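Local structure of malate dehydrogenase (Picrophilus torridus, 4BGV) at residues A[185-190]-A[291-297]; A[268-274]-A[304-309]; A[76-80]-A[242-246]. The protein probably catalyses the reversible, NAD-dependent oxidation of malate to oxaloacetate, a step of the tricarboxylic acid cycle. Where two conformers were deposited one is given. Numbering follows the deposited sequence.

Contact 1 (A[185-190]-A[291-297])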
ATOM      1  N   VAL A 185      11.403  19.723  23.529  1.00 14.40           N
ATOM      2  CA  VAL A 185      12.271  20.799  23.063  1.00 15.58           C
ATOM      3  C   VAL A 185      12.223  20.849  21.540  1.00 17.44           C
ATOM      4  O   VAL A 185      12.857  20.040  20.859  1.00 14.41           O
ATOM      5  CB  VAL A 185      13.736  20.606  23.508  1.00 16.20           C
ATOM      6  CG1 VAL A 185      14.595  21.791  23.026  1.00 14.50           C
ATOM      7  CG2 VAL A 185      13.826  20.460  25.026  1.00 15.07           C
ATOM      8  N   PRO A 186      11.453  21.796  20.996  1.00 17.99           N
ATOM      9  CA  PRO A 186      11.420  21.927  19.538  1.00 15.29           C
ATOM     10  C   PRO A 186      12.660  22.666  19.048  1.00 14.35           C
ATOM     11  O   PRO A 186      13.179  23.515  19.778  1.00 15.63           O
ATOM     12  CB  PRO A 186      10.187  22.806  19.306  1.00 15.23           C
ATOM     13  CG  PRO A 186      10.136  23.686  20.536  1.00 19.24           C
ATOM     14  CD  PRO A 186      10.664  22.844  21.679  1.00 20.02           C
ATOM     15  N   PHE A 187      13.145  22.325  17.853  1.00 15.07           N
ATOM     16  CA  PHE A 187      14.105  23.176  17.141  1.00 15.92           C
ATOM     17  C   PHE A 187      13.314  23.756  15.980  1.00 17.71           C
ATOM     18  O   PHE A 187      13.097  23.091  14.953  1.00 16.33           O
ATOM     19  CB  PHE A 187      15.307  22.394  16.576  1.00 14.29           C
ATOM     20  CG  PHE A 187      16.339  21.976  17.601  1.00 14.78           C
ATOM     21  CD1 PHE A 187      15.968  21.489  18.848  1.00 15.34           C
ATOM     22  CD2 PHE A 187      17.687  22.016  17.284  1.00 11.45           C
ATOM     23  CE1 PHE A 187      16.934  21.081  19.779  1.00 15.18           C
ATOM     24  CE2 PHE A 187      18.656  21.602  18.193  1.00 14.04           C
ATOM     25  CZ  PHE A 187      18.277  21.128  19.444  1.00 13.27           C
ATOM     26  N   ILE A 188      12.846  24.983  16.154  1.00 17.20           N
ATOM     27  CA  ILE A 188      12.053  25.639  15.120  1.00 18.88           C
ATOM     28  C   ILE A 188      12.872  25.804  13.854  1.00 13.98           C
ATOM     29  O   ILE A 188      12.356  25.626  12.753  1.00 12.93           O
ATOM     30  CB  ILE A 188      11.538  27.010  15.600  1.00 19.37           C
ATOM     31  CG1 ILE A 188      10.550  26.823  16.747  1.00 20.89           C
ATOM     32  CG2 ILE A 188      10.902  27.782  14.465  1.00 17.78           C
ATOM     33  CD1 ILE A 188       9.598  25.679  16.544  1.00 19.20           C
ATOM     34  N   ARG A 189      14.158  26.112  14.014  1.00 12.59           N
ATOM     35  CA  ARG A 189      15.031  26.310  12.854  1.00 14.59           C
ATOM     36  C   ARG A 189      15.207  25.054  12.001  1.00 14.12           C
ATOM     37  O   ARG A 189      15.528  25.157  10.817  1.00 15.95           O
ATOM     38  CB  ARG A 189      16.393  26.871  13.279  1.00 17.01           C
ATOM     39  CG  ARG A 189      17.172  25.952  14.195  1.00 18.12           C
ATOM     40  CD  ARG A 189      18.284  26.695  14.925  1.00 16.20           C
ATOM     41  NE  ARG A 189      18.946  25.801  15.862  1.00 17.45           N
ATOM     42  CZ  ARG A 189      20.112  25.213  15.630  1.00 19.22           C
ATOM     43  NH1 ARG A 189      20.765  25.455  14.496  1.00 18.47           N
ATOM     44  NH2 ARG A 189      20.641  24.420  16.546  1.00 20.66           N
ATOM     45  N   TYR A 190      14.999  23.875  12.591  1.00 10.44           N
ATOM     46  CA  TYR A 190      15.107  22.635  11.827  1.00 14.27           C
ATOM     47  C   TYR A 190      13.753  22.147  11.327  1.00 13.38           C
ATOM     48  O   TYR A 190      13.622  21.011  10.865  1.00 15.70           O
ATOM     49  CB  TYR A 190      15.753  21.534  12.660  1.00 10.62           C
ATOM     50  CG  TYR A 190      17.235  21.704  12.935  1.00 10.44           C
ATOM     51  CD1 TYR A 190      17.986  22.709  12.323  1.00 14.38           C
ATOM     52  CD2 TYR A 190      17.891  20.816  13.769  1.00 13.95           C
ATOM     53  CE1 TYR A 190      19.358  22.835  12.581  1.00 12.35           C
ATOM     54  CE2 TYR A 190      19.253  20.932  14.030  1.00 13.36           C
ATOM     55  CZ  TYR A 190      19.975  21.931  13.434  1.00 13.54           C
ATOM     56  OH  TYR A 190      21.322  22.012  13.710  1.00 17.21           O
ATOM     57  N   LEU A 291      23.561  16.898  18.464  1.00 11.56           N
ATOM     58  CA  LEU A 291      23.126  18.204  17.978  1.00 16.72           C
ATOM     59  C   LEU A 291      23.946  19.350  18.552  1.00 17.50           C
ATOM     60  O   LEU A 291      24.495  19.244  19.642  1.00 12.82           O
ATOM     61  CB  LEU A 291      21.654  18.433  18.338  1.00 11.67           C
ATOM     62  CG  LEU A 291      20.659  17.412  17.797  1.00 14.54           C
ATOM     63  CD1 LEU A 291      19.276  17.695  18.371  1.00 15.09           C
ATOM     64  CD2 LEU A 291      20.634  17.450  16.277  1.00 13.48           C
ATOM     65  N   LYS A 292      24.006  20.445  17.800  1.00 12.61           N
ATOM     66  CA  LYS A 292      24.492  21.716  18.306  1.00 23.33           C
ATOM     67  C   LYS A 292      23.280  22.518  18.764  1.00 19.64           C
ATOM     68  O   LYS A 292      22.363  22.745  17.986  1.00 23.45           O
ATOM     69  CB  LYS A 292      25.203  22.488  17.199  1.00 26.98           C
ATOM     70  CG  LYS A 292      26.224  21.691  16.406  1.00 35.11           C
ATOM     71  CD  LYS A 292      27.074  22.638  15.560  1.00 42.25           C
ATOM     72  CE  LYS A 292      27.456  22.032  14.225  1.00 44.76           C
ATOM     73  NZ  LYS A 292      26.754  22.733  13.111  1.00 48.37           N
ATOM     74  N   PHE A 293      23.271  22.943  20.020  1.00 15.44           N
ATOM     75  CA  PHE A 293      22.148  23.711  20.555  1.00 15.22           C
ATOM     76  C   PHE A 293      22.422  25.208  20.445  1.00 15.29           C
ATOM     77  O   PHE A 293      23.528  25.661  20.744  1.00 18.95           O
ATOM     78  CB  PHE A 293      21.926  23.396  22.050  1.00 16.08           C
ATOM     79  CG  PHE A 293      21.529  21.966  22.343  1.00 19.43           C
ATOM     80  CD1 PHE A 293      22.482  20.959  22.408  1.00 23.13           C
ATOM     81  CD2 PHE A 293      20.205  21.636  22.586  1.00 17.46           C
ATOM     82  CE1 PHE A 293      22.108  19.645  22.696  1.00 22.07           C
ATOM     83  CE2 PHE A 293      19.828  20.328  22.881  1.00 14.38           C
ATOM     84  CZ  PHE A 293      20.779  19.336  22.935  1.00 18.97           C
ATOM     85  N   ASN A 294      21.421  25.984  20.045  1.00 15.29           N
ATOM     86  CA  ASN A 294      21.504  27.428  20.256  1.00 16.21           C
ATOM     87  C   ASN A 294      21.131  27.742  21.713  1.00 15.67           C
ATOM     88  O   ASN A 294      20.744  26.845  22.460  1.00 15.14           O
ATOM     89  CB  ASN A 294      20.687  28.231  19.212  1.00 15.82           C
ATOM     90  CG  ASN A 294      19.173  28.110  19.389  1.00 21.68           C
ATOM     91  OD1 ASN A 294      18.678  27.691  20.439  1.00 23.56           O
ATOM     92  ND2 ASN A 294      18.423  28.512  18.350  1.00 17.86           N
ATOM     93  N   GLU A 295      21.236  28.994  22.120  1.00 16.53           N
ATOM     94  CA  GLU A 295      21.029  29.330  23.527  0.50 16.89           C
ATOM     95  C   GLU A 295      19.617  29.025  24.034  1.00 17.73           C
ATOM     96  O   GLU A 295      19.445  28.530  25.156  1.00 18.26           O
ATOM     97  CB  GLU A 295      21.425  30.786  23.806  0.50 20.42           C
ATOM     98  CG  GLU A 295      20.822  31.392  25.072  0.50 24.83           C
ATOM     99  CD  GLU A 295      21.194  30.651  26.348  0.50 26.49           C
ATOM    100  OE1 GLU A 295      22.130  29.824  26.326  0.50 29.81           O
ATOM    101  OE2 GLU A 295      20.540  30.901  27.384  0.50 23.29           O
ATOM    102  N   ASP A 296      18.604  29.303  23.221  1.00 16.52           N
ATOM    103  CA  ASP A 296      17.225  29.019  23.636  1.00 20.22           C
ATOM    104  C   ASP A 296      17.003  27.516  23.815  1.00 17.38           C
ATOM    105  O   ASP A 296      16.421  27.069  24.809  1.00 16.00           O
ATOM    106  CB  ASP A 296      16.218  29.568  22.624  1.00 24.16           C
ATOM    107  CG  ASP A 296      15.960  31.043  22.805  1.00 38.62           C
ATOM    108  OD1 ASP A 296      16.264  31.568  23.899  1.00 42.38           O
ATOM    109  OD2 ASP A 296      15.443  31.678  21.857  1.00 44.13           O
ATOM    110  N   GLU A 297      17.493  26.741  22.855  1.00 14.76           N
ATOM    111  CA  GLU A 297      17.320  25.297  22.885  1.00 13.91           C
ATOM    112  C   GLU A 297      18.079  24.686  24.055  1.00 13.87           C
ATOM    113  O   GLU A 297      17.594  23.757  24.698  1.00 13.76           O
ATOM    114  CB  GLU A 297      17.782  24.680  21.566  1.00 14.48           C
ATOM    115  CG  GLU A 297      16.960  25.143  20.368  1.00 15.80           C
ATOM    116  CD  GLU A 297      17.726  25.087  19.049  1.00 18.76           C
ATOM    117  OE1 GLU A 297      18.934  24.747  19.057  1.00 18.93           O
ATOM    118  OE2 GLU A 297      17.123  25.423  18.006  1.00 15.73           O
TER
HETATM  119  O   HOH W   1      14.432  26.252  18.444  1.00 28.41           O
HETATM  120  O   HOH W   2      15.083  27.595  16.381  1.00 27.99           O
HETATM  121  O   HOH W   3      22.996  20.357  15.209  1.00 28.68           O

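Contact 2 (A[268-274]-A[304-309])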
ATOM      1  N   LEU A 268      24.499  16.182  28.207  1.00 18.65           N
ATOM      2  CA  LEU A 268      24.601  16.594  29.614  1.00 18.83           C
ATOM      3  C   LEU A 268      23.898  15.651  30.581  1.00 17.81           C
ATOM      4  O   LEU A 268      23.512  16.048  31.682  1.00 16.91           O
ATOM      5  CB  LEU A 268      24.066  18.019  29.797  1.00 15.42           C
ATOM      6  CG  LEU A 268      24.509  19.024  28.728  1.00 17.12           C
ATOM      7  CD1 LEU A 268      23.954  20.402  29.040  1.00 22.46           C
ATOM      8  CD2 LEU A 268      26.017  19.068  28.623  1.00 22.41           C
ATOM      9  N   VAL A 269      23.721  14.407  30.154  1.00 22.43           N
ATOM     10  CA  VAL A 269      23.254  13.348  31.037  1.00 22.88           C
ATOM     11  C   VAL A 269      24.146  12.155  30.824  1.00 20.30           C
ATOM     12  O   VAL A 269      24.717  11.982  29.737  1.00 17.69           O
ATOM     13  CB  VAL A 269      21.807  12.897  30.738  1.00 22.42           C
ATOM     14  CG1 VAL A 269      20.818  13.929  31.204  1.00 19.57           C
ATOM     15  CG2 VAL A 269      21.623  12.602  29.241  1.00 21.30           C
ATOM     16  N   ASN A 270      24.264  11.321  31.848  1.00 16.54           N
ATOM     17  CA  ASN A 270      25.030  10.097  31.686  1.00 20.79           C
ATOM     18  C   ASN A 270      24.313   8.888  32.269  1.00 19.06           C
ATOM     19  O   ASN A 270      23.803   8.931  33.394  1.00 17.55           O
ATOM     20  CB  ASN A 270      26.423  10.252  32.296  1.00 27.86           C
ATOM     21  CG  ASN A 270      27.324   9.077  31.987  1.00 32.56           C
ATOM     22  OD1 ASN A 270      27.628   8.797  30.822  1.00 30.90           O
ATOM     23  ND2 ASN A 270      27.766   8.379  33.033  1.00 36.27           N
ATOM     24  N   ASN A 271      24.296   7.816  31.489  1.00 15.75           N
ATOM     25  CA  ASN A 271      23.677   6.554  31.876  1.00 19.20           C
ATOM     26  C   ASN A 271      22.196   6.678  32.205  1.00 16.35           C
ATOM     27  O   ASN A 271      21.721   6.055  33.150  1.00 18.18           O
ATOM     28  CB  ASN A 271      24.416   5.927  33.044  1.00 21.41           C
ATOM     29  CG  ASN A 271      25.893   5.849  32.803  1.00 31.56           C
ATOM     30  OD1 ASN A 271      26.697   6.232  33.658  1.00 41.27           O
ATOM     31  ND2 ASN A 271      26.268   5.382  31.622  1.00 26.39           N
ATOM     32  N   LEU A 272      21.499   7.503  31.430  1.00 18.47           N
ATOM     33  CA  LEU A 272      20.048   7.676  31.522  1.00 19.72           C
ATOM     34  C   LEU A 272      19.474   7.632  30.113  1.00 14.58           C
ATOM     35  O   LEU A 272      20.216   7.783  29.137  1.00 16.26           O
ATOM     36  CB  LEU A 272      19.708   9.032  32.146  1.00 22.34           C
ATOM     37  CG  LEU A 272      20.137   9.245  33.593  1.00 27.23           C
ATOM     38  CD1 LEU A 272      19.587  10.547  34.117  1.00 24.53           C
ATOM     39  CD2 LEU A 272      19.659   8.072  34.425  1.00 28.22           C
ATOM     40  N   PHE A 273      18.162   7.410  30.006  1.00 13.75           N
ATOM     41  CA  PHE A 273      17.449   7.517  28.726  1.00 11.41           C
ATOM     42  C   PHE A 273      16.826   8.910  28.563  1.00 12.26           C
ATOM     43  O   PHE A 273      16.222   9.430  29.496  1.00 12.58           O
ATOM     44  CB  PHE A 273      16.330   6.480  28.641  1.00 11.26           C
ATOM     45  CG  PHE A 273      16.801   5.077  28.374  1.00 12.68           C
ATOM     46  CD1 PHE A 273      17.406   4.332  29.374  1.00 15.47           C
ATOM     47  CD2 PHE A 273      16.580   4.480  27.133  1.00 14.99           C
ATOM     48  CE1 PHE A 273      17.818   3.019  29.142  1.00 17.80           C
ATOM     49  CE2 PHE A 273      16.977   3.170  26.894  1.00 12.47           C
ATOM     50  CZ  PHE A 273      17.609   2.444  27.896  1.00 14.41           C
ATOM     51  N   ILE A 274      16.976   9.512  27.384  1.00 10.61           N
ATOM     52  CA  ILE A 274      16.305  10.776  27.094  1.00 12.05           C
ATOM     53  C   ILE A 274      16.086  10.889  25.577  1.00 14.34           C
ATOM     54  O   ILE A 274      16.789  10.245  24.799  1.00 11.85           O
ATOM     55  CB  ILE A 274      17.109  11.992  27.671  1.00 13.99           C
ATOM     56  CG1 ILE A 274      16.240  13.257  27.738  1.00 12.51           C
ATOM     57  CG2 ILE A 274      18.410  12.210  26.901  1.00 12.89           C
ATOM     58  CD1 ILE A 274      16.812  14.333  28.696  1.00 19.17           C
ATOM     59  N   SER A 304      14.635  19.995  30.714  1.00 18.20           N
ATOM     60  CA  SER A 304      14.203  18.632  30.420  0.50 18.78           C
ATOM     61  C   SER A 304      15.138  17.636  31.092  1.00 19.43           C
ATOM     62  O   SER A 304      14.691  16.635  31.669  1.00 19.88           O
ATOM     63  CB  SER A 304      14.165  18.377  28.911  0.50 17.87           C
ATOM     64  OG  SER A 304      13.286  19.274  28.253  0.50 21.60           O
ATOM     65  N   VAL A 305      16.434  17.921  31.026  1.00 16.76           N
ATOM     66  CA  VAL A 305      17.461  17.088  31.641  1.00 16.36           C
ATOM     67  C   VAL A 305      17.231  16.926  33.142  1.00 17.25           C
ATOM     68  O   VAL A 305      17.273  15.805  33.658  1.00 17.78           O
ATOM     69  CB  VAL A 305      18.881  17.635  31.347  1.00 19.75           C
ATOM     70  CG1 VAL A 305      19.882  17.138  32.380  1.00 23.60           C
ATOM     71  CG2 VAL A 305      19.312  17.238  29.922  1.00 18.12           C
ATOM     72  N   GLU A 306      16.953  18.031  33.830  1.00 24.42           N
ATOM     73  CA  GLU A 306      16.703  17.994  35.272  1.00 29.44           C
ATOM     74  C   GLU A 306      15.492  17.115  35.613  1.00 27.21           C
ATOM     75  O   GLU A 306      15.519  16.349  36.577  1.00 23.21           O
ATOM     76  CB  GLU A 306      16.546  19.415  35.826  1.00 37.63           C
ATOM     77  CG  GLU A 306      15.353  19.627  36.749  1.00 48.74           C
ATOM     78  CD  GLU A 306      14.465  20.784  36.295  1.00 58.08           C
ATOM     79  OE1 GLU A 306      14.761  21.938  36.677  1.00 61.04           O
ATOM     80  OE2 GLU A 306      13.483  20.540  35.549  1.00 57.46           O
ATOM     81  N   SER A 307      14.449  17.206  34.796  1.00 23.72           N
ATOM     82  CA  SER A 307      13.245  16.408  34.990  1.00 23.06           C
ATOM     83  C   SER A 307      13.546  14.911  34.873  1.00 25.22           C
ATOM     84  O   SER A 307      13.117  14.109  35.707  1.00 22.99           O
ATOM     85  CB  SER A 307      12.183  16.821  33.966  1.00 28.88           C
ATOM     86  OG  SER A 307      11.123  15.891  33.937  1.00 28.88           O
ATOM     87  N   VAL A 308      14.285  14.541  33.830  1.00 19.83           N
ATOM     88  CA  VAL A 308      14.688  13.150  33.624  1.00 18.25           C
ATOM     89  C   VAL A 308      15.610  12.653  34.740  1.00 20.09           C
ATOM     90  O   VAL A 308      15.433  11.544  35.249  1.00 20.38           O
ATOM     91  CB  VAL A 308      15.339  12.959  32.241  1.00 19.94           C
ATOM     92  CG1 VAL A 308      15.860  11.535  32.074  1.00 19.40           C
ATOM     93  CG2 VAL A 308      14.320  13.278  31.158  1.00 20.70           C
ATOM     94  N   LYS A 309      16.573  13.480  35.140  1.00 19.02           N
ATOM     95  CA  LYS A 309      17.474  13.112  36.224  1.00 20.63           C
ATOM     96  C   LYS A 309      16.693  12.831  37.510  1.00 22.98           C
ATOM     97  O   LYS A 309      16.990  11.883  38.239  1.00 21.19           O
ATOM     98  CB  LYS A 309      18.478  14.232  36.502  1.00 20.97           C
ATOM     99  CG  LYS A 309      19.638  14.360  35.521  1.00 24.25           C
ATOM    100  CD  LYS A 309      20.604  15.404  36.072  1.00 28.38           C
ATOM    101  CE  LYS A 309      21.846  15.583  35.227  1.00 36.40           C
ATOM    102  NZ  LYS A 309      22.729  16.612  35.860  1.00 39.44           N
TER
HETATM  103  O   HOH W   4      23.580  18.079  33.712  1.00 37.34           O

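Contact 3 (A[76-80]-A[242-246])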
ATOM      1  N   SER A  76      10.934 -13.389  19.732  1.00 12.89           N
ATOM      2  CA  SER A  76      10.433 -12.107  19.251  1.00 12.00           C
ATOM      3  C   SER A  76      11.602 -11.218  18.839  1.00 11.24           C
ATOM      4  O   SER A  76      12.569 -11.076  19.581  1.00 15.52           O
ATOM      5  CB  SER A  76       9.622 -11.392  20.346  1.00 14.08           C
ATOM      6  OG  SER A  76       8.400 -12.074  20.633  1.00 12.47           O
ATOM      7  N   ASP A  77      11.528 -10.622  17.655  1.00  8.69           N
ATOM      8  CA  ASP A  77      12.560  -9.681  17.245  0.50  7.80           C
ATOM      9  C   ASP A  77      12.389  -8.375  18.016  1.00  8.79           C
ATOM     10  O   ASP A  77      13.372  -7.752  18.415  1.00  9.60           O
ATOM     11  CB  ASP A  77      12.490  -9.419  15.742  0.50 11.32           C
ATOM     12  CG  ASP A  77      13.669  -8.606  15.241  0.50 12.23           C
ATOM     13  OD1 ASP A  77      14.818  -8.913  15.629  0.50 10.04           O
ATOM     14  OD2 ASP A  77      13.447  -7.661  14.457  0.50 13.23           O
ATOM     15  N   VAL A  78      11.132  -7.972  18.213  1.00  9.32           N
ATOM     16  CA  VAL A  78      10.791  -6.758  18.941  1.00  7.78           C
ATOM     17  C   VAL A  78       9.669  -7.055  19.918  1.00  8.22           C
ATOM     18  O   VAL A  78       8.747  -7.804  19.602  1.00  7.12           O
ATOM     19  CB  VAL A  78      10.356  -5.617  17.987  1.00  6.72           C
ATOM     20  CG1 VAL A  78       9.848  -4.401  18.772  1.00  7.60           C
ATOM     21  CG2 VAL A  78      11.525  -5.231  17.077  1.00  7.11           C
ATOM     22  N   ILE A  79       9.781  -6.497  21.121  1.00  6.66           N
ATOM     23  CA  ILE A  79       8.690  -6.499  22.085  1.00 10.12           C
ATOM     24  C   ILE A  79       8.276  -5.050  22.345  1.00 10.23           C
ATOM     25  O   ILE A  79       9.117  -4.201  22.640  1.00  7.87           O
ATOM     26  CB  ILE A  79       9.138  -7.125  23.414  1.00  9.64           C
ATOM     27  CG1 ILE A  79       9.574  -8.572  23.173  1.00 10.58           C
ATOM     28  CG2 ILE A  79       8.020  -7.046  24.480  1.00  9.23           C
ATOM     29  CD1 ILE A  79      10.169  -9.250  24.407  1.00  9.95           C
ATOM     30  N   VAL A  80       6.984  -4.779  22.222  1.00  9.85           N
ATOM     31  CA  VAL A  80       6.441  -3.450  22.444  1.00  7.89           C
ATOM     32  C   VAL A  80       5.756  -3.449  23.810  1.00  8.92           C
ATOM     33  O   VAL A  80       4.821  -4.223  24.042  1.00 10.75           O
ATOM     34  CB  VAL A  80       5.391  -3.102  21.357  1.00  8.21           C
ATOM     35  CG1 VAL A  80       4.875  -1.686  21.556  1.00 10.75           C
ATOM     36  CG2 VAL A  80       5.990  -3.267  19.962  1.00 10.10           C
ATOM     37  N   VAL A 242       8.932   0.345  15.288  1.00  7.02           N
ATOM     38  CA  VAL A 242       9.069  -1.112  15.284  1.00  5.98           C
ATOM     39  C   VAL A 242       9.520  -1.638  13.908  1.00  8.34           C
ATOM     40  O   VAL A 242      10.429  -2.482  13.805  1.00  7.87           O
ATOM     41  CB  VAL A 242       7.738  -1.791  15.668  1.00  9.54           C
ATOM     42  CG1 VAL A 242       7.845  -3.322  15.524  1.00  5.55           C
ATOM     43  CG2 VAL A 242       7.317  -1.383  17.096  1.00 11.85           C
ATOM     44  N   GLU A 243       8.898  -1.137  12.846  1.00  6.78           N
ATOM     45  CA  GLU A 243       9.230  -1.647  11.513  1.00  8.28           C
ATOM     46  C   GLU A 243      10.651  -1.229  11.101  1.00  8.34           C
ATOM     47  O   GLU A 243      11.306  -1.926  10.315  1.00  8.69           O
ATOM     48  CB  GLU A 243       8.181  -1.204  10.473  1.00  6.96           C
ATOM     49  CG  GLU A 243       8.309   0.242  10.063  1.00  8.55           C
ATOM     50  CD  GLU A 243       7.188   0.704   9.145  1.00 12.29           C
ATOM     51  OE1 GLU A 243       6.210  -0.051   8.949  1.00 15.36           O
ATOM     52  OE2 GLU A 243       7.297   1.826   8.622  1.00 10.69           O
ATOM     53  N   SER A 244      11.147  -0.110  11.628  1.00  5.77           N
ATOM     54  CA  SER A 244      12.520   0.286  11.309  1.00  6.18           C
ATOM     55  C   SER A 244      13.511  -0.719  11.893  1.00  7.79           C
ATOM     56  O   SER A 244      14.572  -0.971  11.313  1.00  7.95           O
ATOM     57  CB  SER A 244      12.849   1.707  11.804  1.00  8.69           C
ATOM     58  OG  SER A 244      14.084   2.168  11.244  1.00  9.64           O
ATOM     59  N   ILE A 245      13.187  -1.282  13.050  1.00  8.90           N
ATOM     60  CA  ILE A 245      14.032  -2.354  13.607  1.00  7.89           C
ATOM     61  C   ILE A 245      13.895  -3.651  12.805  1.00  8.14           C
ATOM     62  O   ILE A 245      14.893  -4.213  12.306  1.00  8.38           O
ATOM     63  CB  ILE A 245      13.674  -2.658  15.080  1.00  7.19           C
ATOM     64  CG1 ILE A 245      13.839  -1.403  15.932  1.00  6.32           C
ATOM     65  CG2 ILE A 245      14.572  -3.786  15.634  1.00  8.02           C
ATOM     66  CD1 ILE A 245      13.400  -1.577  17.374  1.00  7.40           C
ATOM     67  N   VAL A 246      12.657  -4.125  12.688  1.00  6.76           N
ATOM     68  CA  VAL A 246      12.369  -5.400  12.026  1.00  9.13           C
ATOM     69  C   VAL A 246      12.893  -5.435  10.598  1.00 10.70           C
ATOM     70  O   VAL A 246      13.504  -6.421  10.157  1.00 10.23           O
ATOM     71  CB  VAL A 246      10.849  -5.702  12.046  1.00 11.14           C
ATOM     72  CG1 VAL A 246      10.505  -6.895  11.168  1.00 12.45           C
ATOM     73  CG2 VAL A 246      10.390  -5.942  13.487  1.00 11.63           C
TER
HETATM   74  O   HOH W   5      15.670  -6.733  13.407  1.00 24.34           O

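Contact 1 (A[185-190]-A[291-297])
A capping box opens the C-terminal helix 295-321, and a salt bridge ties it to a type I beta turn, Phe187 to Tyr190, in the alpha/beta C-terminal domain. In the box, Asn294 at the N-cap accepts from Glu297 N through OD1 at 2.9 Å. Glu297 OE1 accepts in return from Asn294 N, also at 2.9 Å. The same carboxylate forms a salt bridge with Arg189. Arg189 NE lies 2.8 Å from Glu297 OE2, and Arg189 NH2 gives a hydrogen bond of 3.1 Å to Glu297 OE1. Glu297 thus serves cap and salt bridge at once. Arg189 NH2 also makes a weak bond to Lys292 O at 2.8 Å. Across the subunit boundary, Lys292 NZ forms a salt bridge with Asp200 of the second subunit.

The apolar part centres on Phe187. Its ring carries Glu297 CG over one face, a CH-pi contact of 4.0 Å to the centroid. Phe187 CZ is 3.7 Å from Leu291 CD1 and 3.7 Å from Phe293 CD2.

Waters bridge the two segments. One accepts from Lys292 N at 2.8 Å and lies 2.8 Å from Tyr190 OH. Another accepts from Ile188 N at 3.1 Å and donates to Glu297 OE2 at 2.8 Å.

Contact 2 (A[268-274]-A[304-309])
Strand 272-274 crosses helix 304-309 at 135° between their N-to-C directions, with the axes 9.3 Å apart at closest. Before the strand, Leu268 leaves helix 262-267 with positive phi (62°), and the chain passes helix 304-309 a first time. The CA atoms of Val269 and Val305 are 6.9 Å apart, and those of Ile274 and Val308 7.1 Å. The segment meets the helix twice, on its way into the strand and within it. This is helix-on-sheet packing in the C-terminal domain: helix 295-321 packs against the start of strand 272-281, the middle strand of an antiparallel sheet.

Val305 and Val308 point at the strand side. Val269 CG1 touches Val305 CG1 at 3.5 Å. Ile274 CD1 reaches Val308 CG2 at 3.7 Å and Val305 CG2 at 4.0 Å. Val308 CG1 sits 3.3 Å from Phe273 O. Leu272 CD1 lies 3.9 Å from Lys309 CA, near the solvent side.

Beside Leu268, one water donates to Leu268 O at 2.9 Å and accepts from Lys309 NZ at 2.7 Å. Branched aliphatic side chains thus do most of the joining. The direct contact depends on close fit, and its polar link is bridged by water at the exposed margin.

Contact 3 (A[76-80]-A[242-246])
Ser76 leads into the contact without touching the helix; its OG bonds to Met73 O and Ser6 OG in the same chain. Asp77 is the first residue to meet helix 242-246. Its CB points at the helix, and OD2 comes 3.5 Å from Val246 CA and 3.6 Å from Val246 CG2. A water donates to Asp77 OD2 at 2.6 Å and to Ile245 O at 2.9 Å, so it bridges two acceptors at the end of the helix. The carboxylate also has a direct partner, since Asp77 OD1 forms a salt bridge with Lys119.

Val78 begins the apolar part. Val78 CG2 lies 3.7 Å from Ile245 CG2 and 3.8 Å from Val246 CG2, while Val78 CG1 is 4.0 Å from Val242 CG1. Its strand, 78-81, runs inside the parallel sheet of the Rossmann-type NAD-binding domain, between strands 4-8 and 119-122. Helix 232-246 comes from the C-terminal part of the chain and packs on one face of this sheet. Strand 78-80 and helix 242-246 run nearly antiparallel, at 167°, with axes 9.7 Å apart.

Ile79 alternates to the other face, where it packs on Ile8, Ile120 and Met73. Val80 has its CB sideways to the helix, yet its CG2 meets Val242 CG2 at 3.7 Å. Val242 also packs on Ile5 of strand 4-8.

In the fold
Contacts 1 and 2 share helix 295-321 and touch through Val185 CG2 and Ser304 OG, 3.5 Å apart; their centres are 17 Å apart. Contact 1 involves the start of the helix, contact 2 a later part. Both come within about 10 Å of the probable proton acceptor His180, measured between side chains: about 9 Å from Ser304 and about 10 Å from Val185. The Val308 side chain is about 8 Å from that of Arg93, a probable substrate-binding residue. Contact 3 stands apart, its centre 30 Å from contact 1 and 25 Å from contact 2. Its Val80 side chain is about 4 Å from that of Val123, at the probable NAD site.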